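PDB 2QIY: UBP3-associated protein BRE5 from Saccharomyces cerevisiae, which acts with the protease UBP3 in de-ubiquitination, which leads on to the mono-ubiquitination of sec23, and is represented here by the N-terminal NTF2-like domain of BRE5. Local coordinates for residues Tyr23-Leu33 with Phe75-Leu85; Lys102-Met112 with Phe122-Pro130. All coordinates share one frame; numbering follows the deposited sequence.

Overall arrangement
From the N terminus, helix 11-28 runs into residues 23-33, and interaction 1 closes a loop of 41 residues by bringing residues 75-85, from helices 68-77 and 79-82, against its end. Interaction 2 follows in series: residues 102-112 pair with residues 122-130 after only nine intervening residues, as the two strands of a hairpin. The two loops therefore neither nest nor cross. Their centres lie about 18 Å apart, on opposite sides of the chain's centre. Interaction 1 joins the helices to one another, and interaction 2 builds part of the curved sheet. They touch where Tyr23 reaches Phe122 and Phe126 and where Leu85 meets Met112.

Interaction 1. Residues Tyr23-Leu33 with Phe75-Leu85; sequences YERMRTDPSKL and FSRNDAKVRSL
Met26 and Arg83 bring the two backbones together: Arg83 CA lies 3.3 Å from Met26 O in a CA-H...O contact with 156° at the hydrogen, while no clear direct hydrogen bond links the segments. After helix 23-28, Asp29 is the first residue to leave helical geometry; the chain then brings Pro30 to Asp79, and Ser31 comes level with Ser76.

Pro30 packs against both Val82 and Arg83. Its CG meets Val82 CG1 at 3.6 Å, and its CD lies over one face of the Arg83 guanidinium, together with Asp29 CA. The arginine chain, extended from CG to NE, crosses the proline ring at about a right angle. Arg83 NE donates in the guanidinium plane to the syn lone pair of Asp79 OD1, 2.7 Å away, in a salt bridge that holds the flat group over the proline. Two waters lie at its edge, in plane: one bridges Arg83 NH1 to Arg27 O, and the other accepts from Arg83 NH2 while donating to both Asp29 OD1 and Asp79 OD2. Those two carboxylate oxygens are 4.4 Å apart, so the shared water and the nearby arginine probably ease their repulsion.

On the apolar side Leu33 CD1 sits over the face of Phe75, 3.7 Å from the ring centroid and 15° off its normal, a CH-pi contact. Met26, its chain extended beyond CG (chi2 -164°), passes Val82 with CB and reaches Leu85 CD1 with SD at 3.7 Å.

Within this NTF2-like domain the contact joins the end of helix 11-28 to helices 68-77 and 79-82. Strand 41-46 backs it, with His45 edge-to-face to Phe75 and also touching Met26, while Leu85 leads into strand 85-97 and packs on Met112 and Trp114 of strand 103-114.

Interaction 2. Residues Lys102-Met112 with Phe122-Pro130; sequences KSILIMATGEM and FCQTFILLP
The Phe122 ring lies between two parts of its partner strand in this antiparallel beta hairpin of the NTF2 fold, with the Thr109-Gly110 backbone on one face and the Met112 methyl on the other. Met112 CE stands 3.9 Å from the ring centroid and 8° off the normal, while Gly110 N and Thr109 C lie over the opposite face. Met112 SD is farther off above the ring, at 5.0 Å, a Met-aromatic contact. With chi1 at 76°, CG of Phe122 sits between its backbone N and carbonyl carbon, which swings the ring across to Gly110. There it lies close on the bare glycine backbone, Phe122 CE2 being 3.4 Å from Gly110 C. Replacing Phe122 by an alanine would probably leave the Met112 methyl without its aromatic face and open a gap above Gly110.

The hairpin belongs to the curved sheet; its strand axes run at 160° and approach to 4.6 Å. Four hydrogen-bonded pairs, Ile104 with Leu128, Ile106 with Phe126, Ala108 with Gln124 and Gly110 with Phe122, give eight backbone bonds.

Ile104, Ile106, Ala108, Phe122, Gln124, Phe126 and Leu128 point to the face covered by helix 11-28, where Phe126 is edge-to-face with Tyr22 and Phe18. Here Ile106 CD1 meets Leu128 CD1 at 3.7 Å, a diagonal contact to the next hydrogen-bonded pair, two residues along.

Leu105, Met107, Thr125 and Ile127 occupy the other face, which meets the second subunit: Met107 and Thr125 each pack on the other residue of that copy. Thr125 OG1 is buried with no partner in the model, lying beside Met107 CG. Nearby, Leu105 CD2 touches two methyls, Ile127 CD1 at 3.4 Å and Thr125 CG2 at 3.5 Å, closer than usual carbon contacts, so its exact placement is somewhat doubtful.

Interaction 1. Residues Tyr23-Leu33 with Phe75-Leu85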
loop_
_atom_site.group_PDB
_atom_site.type_symbol
_atom_site.label_atom_id
_atom_site.label_comp_id
_atom_site.label_asym_id
_atom_site.label_seq_id
_atom_site.Cartn_x
_atom_site.Cartn_y
_atom_site.Cartn_z
ATOM N N TYR A 23 8.367 -13.072 5.306
ATOM C CA TYR A 23 8.951 -12.432 6.487
ATOM C C TYR A 23 9.779 -13.382 7.316
ATOM O O TYR A 23 10.784 -12.986 7.915
ATOM C CB TYR A 23 7.903 -11.727 7.336
ATOM C CG TYR A 23 7.243 -10.559 6.637
ATOM C CD1 TYR A 23 7.955 -9.388 6.333
ATOM C CD2 TYR A 23 5.891 -10.617 6.291
ATOM C CE1 TYR A 23 7.324 -8.302 5.675
ATOM C CE2 TYR A 23 5.258 -9.550 5.662
ATOM C CZ TYR A 23 5.973 -8.403 5.353
ATOM O OH TYR A 23 5.338 -7.356 4.732
ATOM N N GLU A 24 9.401 -14.652 7.321
ATOM C CA GLU A 24 10.146 -15.597 8.115
ATOM C C GLU A 24 11.476 -15.937 7.451
ATOM O O GLU A 24 12.447 -16.216 8.149
ATOM C CB GLU A 24 9.298 -16.811 8.458
ATOM C CG GLU A 24 8.196 -16.476 9.489
ATOM C CD GLU A 24 7.275 -17.655 9.789
ATOM O OE1 GLU A 24 7.301 -18.650 9.026
ATOM O OE2 GLU A 24 6.544 -17.599 10.810
ATOM N N ARG A 25 11.526 -15.870 6.113
ATOM C CA ARG A 25 12.783 -16.077 5.379
ATOM C C ARG A 25 13.811 -15.010 5.732
ATOM O O ARG A 25 15.020 -15.273 5.688
ATOM C CB ARG A 25 12.564 -16.105 3.854
ATOM C CG ARG A 25 11.917 -17.372 3.360
ATOM C CD ARG A 25 12.023 -17.480 1.846
ATOM N NE ARG A 25 10.830 -16.991 1.150
ATOM C CZ ARG A 25 10.751 -15.831 0.511
ATOM N NH1 ARG A 25 11.803 -15.016 0.462
ATOM N NH2 ARG A 25 9.623 -15.487 -0.099
ATOM N N MET A 26 13.338 -13.807 6.062
ATOM C CA MET A 26 14.214 -12.742 6.537
ATOM C C MET A 26 14.889 -13.115 7.834
ATOM O O MET A 26 16.060 -12.791 8.043
ATOM C CB MET A 26 13.432 -11.462 6.760
ATOM C CG MET A 26 12.862 -10.966 5.480
ATOM S SD MET A 26 12.362 -9.261 5.684
ATOM C CE MET A 26 11.991 -8.838 3.968
ATOM N N ARG A 27 14.133 -13.755 8.716
ATOM C CA ARG A 27 14.677 -14.212 9.974
ATOM C C ARG A 27 15.716 -15.298 9.734
ATOM O O ARG A 27 16.791 -15.286 10.338
ATOM C CB ARG A 27 13.567 -14.780 10.842
ATOM C CG ARG A 27 13.963 -15.100 12.287
ATOM C CD ARG A 27 12.760 -15.664 13.044
ATOM N NE ARG A 27 12.256 -16.861 12.368
ATOM C CZ ARG A 27 10.991 -17.292 12.362
ATOM N NH1 ARG A 27 10.031 -16.641 13.013
ATOM N NH2 ARG A 27 10.687 -18.400 11.689
ATOM N N THR A 28 15.386 -16.235 8.861
ATOM C CA THR A 28 16.188 -17.451 8.750
ATOM C C THR A 28 17.419 -17.343 7.854
ATOM O O THR A 28 18.457 -17.946 8.178
ATOM C CB THR A 28 15.336 -18.686 8.357
ATOM O OG1 THR A 28 14.801 -18.496 7.060
ATOM C CG2 THR A 28 14.190 -18.869 9.309
ATOM N N ASP A 29 17.311 -16.622 6.732
ATOM C CA ASP A 29 18.465 -16.498 5.820
ATOM C C ASP A 29 18.312 -15.411 4.764
ATOM O O ASP A 29 17.823 -15.682 3.665
ATOM C CB ASP A 29 18.778 -17.834 5.140
ATOM C CG ASP A 29 20.111 -17.819 4.410
ATOM O OD1 ASP A 29 20.721 -16.722 4.267
ATOM O OD2 ASP A 29 20.555 -18.910 3.971
ATOM N N PRO A 30 18.731 -14.174 5.084
ATOM C CA PRO A 30 18.618 -13.053 4.134
ATOM C C PRO A 30 19.307 -13.304 2.786
ATOM O O PRO A 30 18.899 -12.735 1.776
ATOM C CB PRO A 30 19.295 -11.895 4.884
ATOM C CG PRO A 30 19.093 -12.226 6.343
ATOM C CD PRO A 30 19.282 -13.734 6.384
ATOM N N SER A 31 20.360 -14.117 2.798
ATOM C CA SER A 31 21.143 -14.389 1.581
ATOM C C SER A 31 20.429 -15.261 0.561
ATOM O O SER A 31 20.942 -15.427 -0.556
ATOM C CB SER A 31 22.526 -14.985 1.930
ATOM O OG SER A 31 22.444 -16.369 2.243
ATOM N N LYS A 32 19.286 -15.848 0.939
ATOM C CA LYS A 32 18.485 -16.652 -0.008
ATOM C C LYS A 32 17.149 -15.997 -0.379
ATOM O O LYS A 32 16.372 -16.545 -1.178
ATOM C CB LYS A 32 18.213 -18.047 0.554
ATOM C CG LYS A 32 19.426 -18.926 0.636
ATOM C CD LYS A 32 19.019 -20.273 1.189
ATOM C CE LYS A 32 20.166 -21.245 1.178
ATOM N NZ LYS A 32 19.841 -22.408 2.066
ATOM N N LEU A 33 16.871 -14.840 0.211
ATOM C CA LEU A 33 15.653 -14.082 -0.120
ATOM C C LEU A 33 15.473 -13.847 -1.603
ATOM O O LEU A 33 14.358 -13.958 -2.116
ATOM C CB LEU A 33 15.638 -12.721 0.585
ATOM C CG LEU A 33 15.398 -12.820 2.081
ATOM C CD1 LEU A 33 15.716 -11.470 2.702
ATOM C CD2 LEU A 33 13.925 -13.180 2.324
ATOM N N PHE A 75 20.186 -7.502 0.190
ATOM C CA PHE A 75 19.797 -8.262 1.385
ATOM C C PHE A 75 21.002 -8.854 2.124
ATOM O O PHE A 75 21.076 -8.826 3.350
ATOM C CB PHE A 75 18.803 -9.371 1.038
ATOM C CG PHE A 75 17.390 -8.868 0.828
ATOM C CD1 PHE A 75 16.680 -9.238 -0.302
ATOM C CD2 PHE A 75 16.774 -8.041 1.770
ATOM C CE1 PHE A 75 15.374 -8.793 -0.502
ATOM C CE2 PHE A 75 15.461 -7.594 1.582
ATOM C CZ PHE A 75 14.771 -7.973 0.449
ATOM N N SER A 76 21.946 -9.379 1.355
ATOM C CA SER A 76 23.127 -10.001 1.915
ATOM C C SER A 76 23.995 -9.009 2.709
ATOM O O SER A 76 24.480 -9.352 3.807
ATOM C CB SER A 76 23.921 -10.691 0.805
ATOM O OG SER A 76 23.181 -11.781 0.285
ATOM N N ARG A 77 24.188 -7.795 2.173
ATOM C CA ARG A 77 24.970 -6.746 2.856
ATOM C C ARG A 77 24.359 -6.381 4.203
ATOM O O ARG A 77 25.065 -5.955 5.127
ATOM C CB ARG A 77 25.076 -5.490 1.995
ATOM N N ASN A 78 23.043 -6.547 4.294
ATOM C CA ASN A 78 22.282 -6.163 5.474
ATOM C C ASN A 78 21.812 -7.357 6.275
ATOM O O ASN A 78 20.852 -7.255 7.055
ATOM C CB ASN A 78 21.084 -5.324 5.033
ATOM C CG ASN A 78 21.513 -3.978 4.542
ATOM O OD1 ASN A 78 22.128 -3.224 5.296
ATOM N ND2 ASN A 78 21.243 -3.672 3.270
ATOM N N ASP A 79 22.525 -8.472 6.118
ATOM C CA ASP A 79 22.125 -9.749 6.710
ATOM C C ASP A 79 21.740 -9.632 8.201
ATOM O O ASP A 79 20.658 -10.060 8.606
ATOM C CB ASP A 79 23.243 -10.791 6.520
ATOM C CG ASP A 79 22.767 -12.214 6.745
ATOM O OD1 ASP A 79 22.599 -12.575 7.919
ATOM O OD2 ASP A 79 22.593 -12.974 5.751
ATOM N N ALA A 80 22.636 -9.074 9.021
ATOM C CA ALA A 80 22.401 -9.017 10.461
ATOM C C ALA A 80 21.129 -8.241 10.805
ATOM O O ALA A 80 20.303 -8.676 11.636
ATOM C CB ALA A 80 23.618 -8.414 11.169
ATOM N N LYS A 81 20.966 -7.091 10.161
ATOM C CA LYS A 81 19.789 -6.240 10.367
ATOM C C LYS A 81 18.504 -6.920 9.905
ATOM O O LYS A 81 17.512 -6.929 10.608
ATOM C CB LYS A 81 19.959 -4.922 9.616
ATOM C CG LYS A 81 20.319 -3.749 10.488
ATOM C CD LYS A 81 19.074 -3.269 11.233
ATOM C CE LYS A 81 19.431 -2.679 12.594
ATOM N NZ LYS A 81 18.223 -2.434 13.442
ATOM N N VAL A 82 18.550 -7.518 8.719
ATOM C CA VAL A 82 17.391 -8.157 8.119
ATOM C C VAL A 82 16.931 -9.317 9.030
ATOM O O VAL A 82 15.730 -9.503 9.262
ATOM C CB VAL A 82 17.706 -8.628 6.652
ATOM C CG1 VAL A 82 16.613 -9.556 6.145
ATOM C CG2 VAL A 82 17.890 -7.405 5.711
ATOM N N ARG A 83 17.887 -10.050 9.607
ATOM C CA ARG A 83 17.569 -11.177 10.482
ATOM C C ARG A 83 16.786 -10.741 11.723
ATOM O O ARG A 83 16.162 -11.562 12.411
ATOM C CB ARG A 83 18.864 -11.866 10.925
ATOM C CG ARG A 83 19.436 -12.809 9.874
ATOM C CD ARG A 83 20.710 -13.504 10.385
ATOM N NE ARG A 83 21.243 -14.431 9.376
ATOM C CZ ARG A 83 21.033 -15.742 9.393
ATOM N NH1 ARG A 83 20.342 -16.281 10.387
ATOM N NH2 ARG A 83 21.545 -16.525 8.439
ATOM N N SER A 84 16.862 -9.457 12.038
ATOM C CA SER A 84 16.276 -8.954 13.281
ATOM C C SER A 84 14.910 -8.302 13.039
ATOM O O SER A 84 14.317 -7.758 13.966
ATOM C CB SER A 84 17.240 -7.995 13.982
ATOM O OG SER A 84 17.318 -6.735 13.323
ATOM N N LEU A 85 14.402 -8.405 11.804
ATOM C CA LEU A 85 13.128 -7.774 11.442
ATOM C C LEU A 85 11.968 -8.533 12.072
ATOM O O LEU A 85 11.943 -9.763 12.065
ATOM C CB LEU A 85 12.983 -7.700 9.923
ATOM C CG LEU A 85 11.720 -7.040 9.343
ATOM C CD1 LEU A 85 11.980 -6.420 7.970
ATOM C CD2 LEU A 85 10.561 -8.062 9.279
HETATM O O HOH W 1 18.417 -15.398 12.587
HETATM O O HOH W 2 22.857 -15.569 6.071
#

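Interaction 2. Residues Lys102-Met112 with Phe122-Pro130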
loop_
_atom_site.group_PDB
_atom_site.type_symbol
_atom_site.label_atom_id
_atom_site.label_comp_id
_atom_site.label_asym_id
_atom_site.label_seq_id
_atom_site.Cartn_x
_atom_site.Cartn_y
_atom_site.Cartn_z
ATOM N N LYS A 102 -3.645 -14.025 -14.084
ATOM C CA LYS A 102 -3.010 -15.093 -13.306
ATOM C C LYS A 102 -1.963 -14.615 -12.280
ATOM O O LYS A 102 -1.523 -15.388 -11.423
ATOM C CB LYS A 102 -2.393 -16.144 -14.242
ATOM C CG LYS A 102 -3.409 -16.956 -15.061
ATOM C CD LYS A 102 -4.344 -17.763 -14.156
ATOM C CE LYS A 102 -5.278 -18.681 -14.949
ATOM N NZ LYS A 102 -6.449 -17.976 -15.579
ATOM N N SER A 103 -1.554 -13.357 -12.382
ATOM C CA SER A 103 -0.665 -12.763 -11.381
ATOM C C SER A 103 -1.492 -12.272 -10.196
ATOM O O SER A 103 -2.711 -12.100 -10.319
ATOM C CB SER A 103 0.135 -11.625 -12.004
ATOM O OG SER A 103 1.012 -12.135 -12.993
ATOM N N ILE A 104 -0.832 -12.057 -9.053
ATOM C CA ILE A 104 -1.537 -11.653 -7.841
ATOM C C ILE A 104 -0.921 -10.384 -7.267
ATOM O O ILE A 104 0.280 -10.321 -7.046
ATOM C CB ILE A 104 -1.514 -12.764 -6.758
ATOM C CG1 ILE A 104 -1.974 -14.105 -7.337
ATOM C CG2 ILE A 104 -2.393 -12.348 -5.549
ATOM C CD1 ILE A 104 -1.639 -15.291 -6.461
ATOM N N LEU A 105 -1.767 -9.382 -7.043
ATOM C CA LEU A 105 -1.419 -8.132 -6.349
ATOM C C LEU A 105 -1.771 -8.295 -4.888
ATOM O O LEU A 105 -2.919 -8.612 -4.569
ATOM C CB LEU A 105 -2.290 -6.996 -6.912
ATOM C CG LEU A 105 -1.920 -5.496 -6.878
ATOM C CD1 LEU A 105 -3.118 -4.518 -6.818
ATOM C CD2 LEU A 105 -0.708 -5.062 -6.028
ATOM N N ILE A 106 -0.791 -8.086 -3.999
ATOM C CA ILE A 106 -1.010 -8.199 -2.570
ATOM C C ILE A 106 -0.638 -6.881 -1.876
ATOM O O ILE A 106 0.412 -6.312 -2.145
ATOM C CB ILE A 106 -0.172 -9.362 -1.943
ATOM C CG1 ILE A 106 -0.467 -10.684 -2.646
ATOM C CG2 ILE A 106 -0.433 -9.465 -0.438
ATOM C CD1 ILE A 106 0.450 -11.865 -2.187
ATOM N N MET A 107 -1.486 -6.399 -0.980
ATOM C CA MET A 107 -1.050 -5.289 -0.117
ATOM C C MET A 107 -1.158 -5.702 1.332
ATOM O O MET A 107 -2.192 -6.250 1.743
ATOM C CB MET A 107 -1.942 -4.071 -0.270
ATOM C CG MET A 107 -1.895 -3.358 -1.548
ATOM S SD MET A 107 -3.130 -2.047 -1.352
ATOM C CE MET A 107 -2.262 -0.957 -0.272
ATOM N N ALA A 108 -0.113 -5.425 2.112
ATOM C CA ALA A 108 -0.107 -5.754 3.531
ATOM C C ALA A 108 0.118 -4.474 4.320
ATOM O O ALA A 108 0.800 -3.558 3.842
ATOM C CB ALA A 108 0.997 -6.727 3.810
ATOM N N THR A 109 -0.454 -4.366 5.512
ATOM C CA THR A 109 -0.085 -3.211 6.345
ATOM C C THR A 109 0.128 -3.729 7.734
ATOM O O THR A 109 -0.425 -4.776 8.112
ATOM C CB THR A 109 -1.163 -2.079 6.428
ATOM O OG1 THR A 109 -2.236 -2.468 7.310
ATOM C CG2 THR A 109 -1.731 -1.724 5.057
ATOM N N GLY A 110 0.884 -2.980 8.520
ATOM C CA GLY A 110 1.153 -3.423 9.889
ATOM C C GLY A 110 2.116 -2.485 10.567
ATOM O O GLY A 110 2.258 -1.326 10.154
ATOM N N GLU A 111 2.787 -3.005 11.586
ATOM C CA GLU A 111 3.781 -2.244 12.341
ATOM C C GLU A 111 5.039 -3.094 12.418
ATOM O O GLU A 111 4.991 -4.246 12.826
ATOM C CB GLU A 111 3.235 -1.851 13.712
ATOM C CG GLU A 111 2.041 -0.882 13.564
ATOM C CD GLU A 111 1.610 -0.163 14.836
ATOM O OE1 GLU A 111 2.247 -0.306 15.899
ATOM O OE2 GLU A 111 0.638 0.630 14.706
ATOM N N MET A 112 6.134 -2.520 11.929
ATOM C CA MET A 112 7.390 -3.230 11.759
ATOM C C MET A 112 8.407 -2.697 12.755
ATOM O O MET A 112 8.416 -1.511 13.078
ATOM C CB MET A 112 7.880 -3.013 10.303
ATOM C CG MET A 112 9.136 -3.749 9.963
ATOM S SD MET A 112 9.429 -3.584 8.190
ATOM C CE MET A 112 8.151 -4.653 7.549
ATOM N N PHE A 122 3.711 0.556 8.446
ATOM C CA PHE A 122 4.100 0.385 7.040
ATOM C C PHE A 122 2.964 -0.174 6.218
ATOM O O PHE A 122 2.030 -0.786 6.735
ATOM C CB PHE A 122 5.292 -0.586 6.934
ATOM C CG PHE A 122 4.902 -2.043 7.116
ATOM C CD1 PHE A 122 4.589 -2.818 5.992
ATOM C CD2 PHE A 122 4.791 -2.614 8.381
ATOM C CE1 PHE A 122 4.209 -4.137 6.117
ATOM C CE2 PHE A 122 4.421 -3.935 8.522
ATOM C CZ PHE A 122 4.123 -4.711 7.387
ATOM N N CYS A 123 3.070 0.060 4.914
ATOM C CA CYS A 123 2.302 -0.673 3.935
ATOM C C CYS A 123 3.293 -1.273 2.940
ATOM O O CYS A 123 4.297 -0.649 2.557
ATOM C CB CYS A 123 1.327 0.258 3.264
ATOM S SG CYS A 123 1.946 1.748 2.565
ATOM N N GLN A 124 3.065 -2.520 2.570
ATOM C CA GLN A 124 3.994 -3.175 1.652
ATOM C C GLN A 124 3.170 -3.851 0.567
ATOM O O GLN A 124 2.197 -4.546 0.874
ATOM C CB GLN A 124 4.899 -4.200 2.371
ATOM C CG GLN A 124 6.002 -4.811 1.452
ATOM C CD GLN A 124 7.154 -5.485 2.211
ATOM O OE1 GLN A 124 8.144 -5.937 1.600
ATOM N NE2 GLN A 124 7.043 -5.551 3.524
ATOM N N THR A 125 3.575 -3.665 -0.691
ATOM C CA THR A 125 2.822 -4.220 -1.805
ATOM C C THR A 125 3.707 -5.142 -2.609
ATOM O O THR A 125 4.876 -4.834 -2.824
ATOM C CB THR A 125 2.297 -3.078 -2.697
ATOM O OG1 THR A 125 1.292 -2.383 -1.947
ATOM C CG2 THR A 125 1.676 -3.609 -3.933
ATOM N N PHE A 126 3.140 -6.260 -3.044
ATOM C CA PHE A 126 3.842 -7.254 -3.872
ATOM C C PHE A 126 3.053 -7.587 -5.119
ATOM O O PHE A 126 1.808 -7.536 -5.118
ATOM C CB PHE A 126 3.929 -8.569 -3.112
ATOM C CG PHE A 126 4.595 -8.461 -1.774
ATOM C CD1 PHE A 126 3.841 -8.136 -0.635
ATOM C CD2 PHE A 126 5.970 -8.726 -1.638
ATOM C CE1 PHE A 126 4.459 -8.058 0.613
ATOM C CE2 PHE A 126 6.576 -8.674 -0.376
ATOM C CZ PHE A 126 5.811 -8.331 0.736
ATOM N N ILE A 127 3.768 -7.968 -6.176
ATOM C CA ILE A 127 3.138 -8.628 -7.325
ATOM C C ILE A 127 3.816 -9.984 -7.508
ATOM O O ILE A 127 5.052 -10.060 -7.548
ATOM C CB ILE A 127 3.230 -7.811 -8.638
ATOM C CG1 ILE A 127 2.465 -6.504 -8.484
ATOM C CG2 ILE A 127 2.625 -8.622 -9.818
ATOM C CD1 ILE A 127 1.019 -6.702 -8.411
ATOM N N LEU A 128 2.998 -11.026 -7.558
ATOM C CA LEU A 128 3.440 -12.409 -7.754
ATOM C C LEU A 128 3.069 -12.856 -9.161
ATOM O O LEU A 128 1.910 -12.753 -9.581
ATOM C CB LEU A 128 2.776 -13.350 -6.741
ATOM C CG LEU A 128 2.879 -12.967 -5.262
ATOM C CD1 LEU A 128 2.371 -14.132 -4.437
ATOM C CD2 LEU A 128 4.316 -12.621 -4.889
ATOM N N LEU A 129 4.061 -13.385 -9.869
ATOM C CA LEU A 129 3.880 -13.856 -11.235
ATOM C C LEU A 129 4.018 -15.392 -11.268
ATOM O O LEU A 129 5.019 -15.931 -10.807
ATOM C CB LEU A 129 4.956 -13.221 -12.119
ATOM C CG LEU A 129 4.998 -13.666 -13.587
ATOM C CD1 LEU A 129 3.879 -13.033 -14.362
ATOM C CD2 LEU A 129 6.334 -13.271 -14.181
ATOM N N PRO A 130 3.031 -16.105 -11.834
ATOM C CA PRO A 130 3.168 -17.569 -11.760
ATOM C C PRO A 130 4.335 -18.084 -12.600
ATOM O O PRO A 130 4.715 -17.455 -13.586
ATOM C CB PRO A 130 1.836 -18.093 -12.311
ATOM C CG PRO A 130 1.223 -16.945 -13.073
ATOM C CD PRO A 130 1.818 -15.669 -12.554
#